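Local coordinates for translation initiation factor eIF2 assembly protein (Schizosaccharomyces pombe, PDB 4ZGP) that acts as an ATP-dependent folding chaperone, binding the gamma subunit of eIF2 so that it can assemble with the alpha and beta subunits, at residues A[109-114]-A[183-188]. Residues are numbered along the deposited sequence; the frame is centred on the assembly and turned at random.
With ADP (adenosine-5'-diphosphate), chain C.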
ATOM      1  N   GLY A 109      -7.861   4.397  18.176  1.00 35.08           N
ATOM      2  CA  GLY A 109      -8.264   3.304  19.043  1.00 33.90           C
ATOM      3  C   GLY A 109      -7.126   2.561  19.717  1.00 33.29           C
ATOM      4  O   GLY A 109      -7.340   1.490  20.293  1.00 38.77           O
ATOM      5  N   GLY A 110      -5.917   3.106  19.639  1.00 30.15           N
ATOM      6  CA  GLY A 110      -4.784   2.527  20.343  1.00 32.35           C
ATOM      7  C   GLY A 110      -3.863   1.580  19.590  1.00 30.95           C
ATOM      8  O   GLY A 110      -2.863   1.131  20.140  1.00 27.49           O
ATOM      9  N   ALA A 111      -4.173   1.274  18.334  1.00 30.17           N
ATOM     10  CA  ALA A 111      -3.309   0.382  17.563  1.00 28.26           C
ATOM     11  C   ALA A 111      -3.316   0.784  16.086  1.00 24.71           C
ATOM     12  O   ALA A 111      -4.388   0.969  15.504  1.00 26.38           O
ATOM     13  CB  ALA A 111      -3.751  -1.060  17.728  1.00 29.57           C
ATOM     14  N   VAL A 112      -2.122   0.943  15.511  1.00 26.61           N
ATOM     15  CA  VAL A 112      -1.996   1.383  14.113  1.00 28.09           C
ATOM     16  C   VAL A 112      -0.957   0.594  13.312  1.00 31.22           C
ATOM     17  O   VAL A 112      -0.089  -0.070  13.877  1.00 25.96           O
ATOM     18  CB  VAL A 112      -1.622   2.888  14.020  1.00 25.54           C
ATOM     19  CG1 VAL A 112      -2.604   3.747  14.815  1.00 25.84           C
ATOM     20  CG2 VAL A 112      -0.189   3.140  14.485  1.00 28.11           C
ATOM     21  N   VAL A 113      -1.082   0.669  11.988  1.00 26.55           N
ATOM     22  CA  VAL A 113      -0.047   0.218  11.066  1.00 23.01           C
ATOM     23  C   VAL A 113       0.522   1.444  10.355  1.00 24.65           C
ATOM     24  O   VAL A 113      -0.221   2.188   9.722  1.00 23.81           O
ATOM     25  CB  VAL A 113      -0.605  -0.791  10.028  1.00 28.57           C
ATOM     26  CG1 VAL A 113       0.432  -1.073   8.951  1.00 26.96           C
ATOM     27  CG2 VAL A 113      -1.032  -2.097  10.704  1.00 28.17           C
ATOM     28  N   PRO A 114       1.833   1.692  10.494  1.00 25.15           N
ATOM     29  CA  PRO A 114       2.437   2.891   9.910  1.00 26.44           C
ATOM     30  C   PRO A 114       2.910   2.674   8.484  1.00 26.21           C
ATOM     31  O   PRO A 114       3.254   1.543   8.151  1.00 28.42           O
ATOM     32  CB  PRO A 114       3.635   3.144  10.811  1.00 26.72           C
ATOM     33  CG  PRO A 114       4.071   1.709  11.178  1.00 24.04           C
ATOM     34  CD  PRO A 114       2.788   0.937  11.323  1.00 26.96           C
ATOM     35  N   LYS A 183      -2.412   4.026   9.817  1.00 22.50           N
ATOM     36  CA  LYS A 183      -3.678   3.354   9.564  1.00 24.83           C
ATOM     37  C   LYS A 183      -4.184   2.675  10.802  1.00 28.26           C
ATOM     38  O   LYS A 183      -3.408   2.034  11.491  1.00 27.20           O
ATOM     39  CB  LYS A 183      -3.499   2.322   8.452  1.00 26.88           C
ATOM     40  CG  LYS A 183      -2.962   3.004   7.195  1.00 28.16           C
ATOM     41  CD  LYS A 183      -2.812   2.053   6.069  1.00 32.80           C
ATOM     42  CE  LYS A 183      -1.803   0.988   6.397  1.00 27.26           C
ATOM     43  NZ  LYS A 183      -2.050  -0.139   5.464  1.00 41.47           N
ATOM     44  N   GLU A 184      -5.484   2.764  11.066  1.00 25.48           N
ATOM     45  CA  GLU A 184      -6.038   2.008  12.185  1.00 27.46           C
ATOM     46  C   GLU A 184      -5.778   0.523  11.974  1.00 34.04           C
ATOM     47  O   GLU A 184      -6.076  -0.013  10.918  1.00 27.85           O
ATOM     48  CB  GLU A 184      -7.532   2.252  12.351  1.00 27.53           C
ATOM     49  CG  GLU A 184      -8.129   1.385  13.444  1.00 34.83           C
ATOM     50  CD  GLU A 184      -9.456   1.895  13.944  1.00 43.28           C
ATOM     51  OE1 GLU A 184      -9.867   3.009  13.543  1.00 39.21           O
ATOM     52  OE2 GLU A 184     -10.083   1.170  14.743  1.00 43.22           O
ATOM     53  N   TRP A 185      -5.199  -0.132  12.974  1.00 27.75           N
ATOM     54  CA  TRP A 185      -4.953  -1.557  12.898  1.00 26.72           C
ATOM     55  C   TRP A 185      -6.242  -2.334  13.063  1.00 33.55           C
ATOM     56  O   TRP A 185      -7.096  -1.987  13.869  1.00 32.97           O
ATOM     57  CB  TRP A 185      -3.933  -1.992  13.956  1.00 31.75           C
ATOM     58  CG  TRP A 185      -3.717  -3.488  14.003  1.00 32.23           C
ATOM     59  CD1 TRP A 185      -2.803  -4.212  13.285  1.00 32.14           C
ATOM     60  CD2 TRP A 185      -4.426  -4.428  14.810  1.00 35.35           C
ATOM     61  NE1 TRP A 185      -2.904  -5.546  13.594  1.00 36.07           N
ATOM     62  CE2 TRP A 185      -3.896  -5.706  14.526  1.00 36.50           C
ATOM     63  CE3 TRP A 185      -5.470  -4.319  15.735  1.00 35.17           C
ATOM     64  CZ2 TRP A 185      -4.368  -6.860  15.141  1.00 43.39           C
ATOM     65  CZ3 TRP A 185      -5.935  -5.469  16.349  1.00 40.97           C
ATOM     66  CH2 TRP A 185      -5.386  -6.722  16.049  1.00 41.25           C
ATOM     67  N   PHE A 186      -6.390  -3.394  12.283  1.00 30.37           N
ATOM     68  CA  PHE A 186      -7.457  -4.337  12.523  1.00 32.72           C
ATOM     69  C   PHE A 186      -6.948  -5.721  12.148  1.00 38.47           C
ATOM     70  O   PHE A 186      -6.112  -5.871  11.256  1.00 32.44           O
ATOM     71  CB  PHE A 186      -8.710  -3.963  11.736  1.00 41.63           C
ATOM     72  CG  PHE A 186      -8.469  -3.794  10.278  1.00 37.58           C
ATOM     73  CD1 PHE A 186      -7.958  -2.598   9.774  1.00 36.92           C
ATOM     74  CD2 PHE A 186      -8.729  -4.839   9.400  1.00 41.42           C
ATOM     75  CE1 PHE A 186      -7.723  -2.445   8.410  1.00 34.56           C
ATOM     76  CE2 PHE A 186      -8.498  -4.687   8.038  1.00 39.51           C
ATOM     77  CZ  PHE A 186      -7.992  -3.488   7.550  1.00 39.96           C
ATOM     78  N   PRO A 187      -7.409  -6.741  12.861  1.00 35.23           N
ATOM     79  CA  PRO A 187      -6.974  -8.071  12.446  1.00 35.67           C
ATOM     80  C   PRO A 187      -7.589  -8.387  11.083  1.00 33.48           C
ATOM     81  O   PRO A 187      -8.791  -8.216  10.914  1.00 42.79           O
ATOM     82  CB  PRO A 187      -7.518  -8.974  13.554  1.00 43.20           C
ATOM     83  CG  PRO A 187      -8.744  -8.242  14.055  1.00 46.22           C
ATOM     84  CD  PRO A 187      -8.407  -6.775  13.945  1.00 40.96           C
ATOM     85  N   MET A 188      -6.792  -8.793  10.107  1.00 39.51           N
ATOM     86  CA  MET A 188      -7.379  -9.125   8.812  1.00 34.63           C
ATOM     87  C   MET A 188      -6.971 -10.524   8.367  1.00 34.66           C
ATOM     88  O   MET A 188      -5.843 -10.952   8.594  1.00 41.19           O
ATOM     89  CB  MET A 188      -7.020  -8.079   7.746  1.00 42.33           C
ATOM     90  CG  MET A 188      -5.549  -7.809   7.532  1.00 44.56           C
ATOM     91  SD  MET A 188      -5.232  -7.171   5.858  1.00 62.14           S
ATOM     92  CE  MET A 188      -6.369  -5.810   5.713  1.00 39.42           C
TER
HETATM   93  PB  ADP C 301       1.613  -2.767   0.281  0.69 45.51           P
HETATM   94  O1B ADP C 301       0.588  -2.361  -0.767  0.69 40.65           O
HETATM   95  O2B ADP C 301       2.855  -1.895   0.296  0.69 37.78           O
HETATM   96  O3B ADP C 301       1.808  -4.269   0.297  0.69 37.41           O
HETATM   97  PA  ADP C 301      -0.541  -2.595   2.212  0.69 35.58           P
HETATM   98  O1A ADP C 301      -1.348  -3.092   1.038  0.69 42.32           O
HETATM   99  O2A ADP C 301      -0.922  -1.352   2.999  0.69 36.30           O
HETATM  100  O3A ADP C 301       0.990  -2.389   1.735  0.69 44.21           O
HETATM  101  O5' ADP C 301      -0.458  -3.814   3.253  0.69 44.51           O
HETATM  102  C5' ADP C 301       0.704  -4.632   3.393  0.69 38.19           C
HETATM  103  C4' ADP C 301       0.258  -5.790   4.269  0.69 41.03           C
HETATM  104  O4' ADP C 301       0.137  -5.340   5.620  0.69 37.77           O
HETATM  105  C3' ADP C 301      -1.121  -6.274   3.851  0.69 38.87           C
HETATM  106  O3' ADP C 301      -1.031  -7.455   3.047  0.69 41.30           O
HETATM  107  C2' ADP C 301      -1.858  -6.540   5.146  0.69 41.25           C
HETATM  108  O2' ADP C 301      -1.858  -7.935   5.462  0.69 45.64           O
HETATM  109  C1' ADP C 301      -1.084  -5.794   6.213  0.69 36.94           C
HETATM  110  N9  ADP C 301      -1.895  -4.616   6.610  0.69 36.80           N
HETATM  111  C8  ADP C 301      -2.011  -3.474   5.898  0.69 36.24           C
HETATM  112  N7  ADP C 301      -2.829  -2.589   6.532  0.69 39.00           N
HETATM  113  C5  ADP C 301      -3.249  -3.171   7.678  0.69 34.50           C
HETATM  114  C6  ADP C 301      -4.120  -2.779   8.811  0.69 34.40           C
HETATM  115  N6  ADP C 301      -4.707  -1.554   8.814  0.69 32.35           N
HETATM  116  N1  ADP C 301      -4.302  -3.674   9.818  0.69 28.14           N
HETATM  117  C2  ADP C 301      -3.697  -4.882   9.792  0.69 35.16           C
HETATM  118  N3  ADP C 301      -2.891  -5.305   8.795  0.69 37.18           N
HETATM  119  C4  ADP C 301      -2.630  -4.505   7.726  0.69 39.63           C
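Val-113 and Lys-183 form an antiparallel hydrogen-bonded pair in the ATP-grasp fold, where edge strand 112-115 meets strand 180-184 and the chain after it, which holds the ADP adenine. The reciprocal bonds are Val-113 N to Lys-183 O (2.7 Å) and Lys-183 N to Val-113 O (2.9 Å). Beyond the strand, Trp-185 N reaches Ala-111 O from above the carbonyl plane, yet nearly straight at 168°.

Packing is tight on the nucleotide side. Val-113 CG2, anti to its own carbonyl carbon, meets the Trp-185 indole at its edge, 3.8 Å from CD1, and also touches adenine C6. Lys-183, bent at chi3 (-63°), brings NZ to both N7 and O2A of ADP, tying base to alpha-phosphate. The backbone reads the base: ADP N6 donates to Glu-184 O, and Phe-186 N donates to ADP N1 at 175°. Since the Phe-186 ring has ADP N1 over one face and its CE1 3.2 Å from ADP N6, an alanine here would probably leave that face of the adenine without its aromatic cover.

The Gly-109 end is looser: this exposed glycine closes a helix in a Schellman motif, and the CA-CB bond of the partly exposed Glu-184 points away from segment 109-114, although its extended chain leads back toward the Gly-109 end. Between these regions, Ala-111 CB lies 3.9 Å from Trp-185 CB.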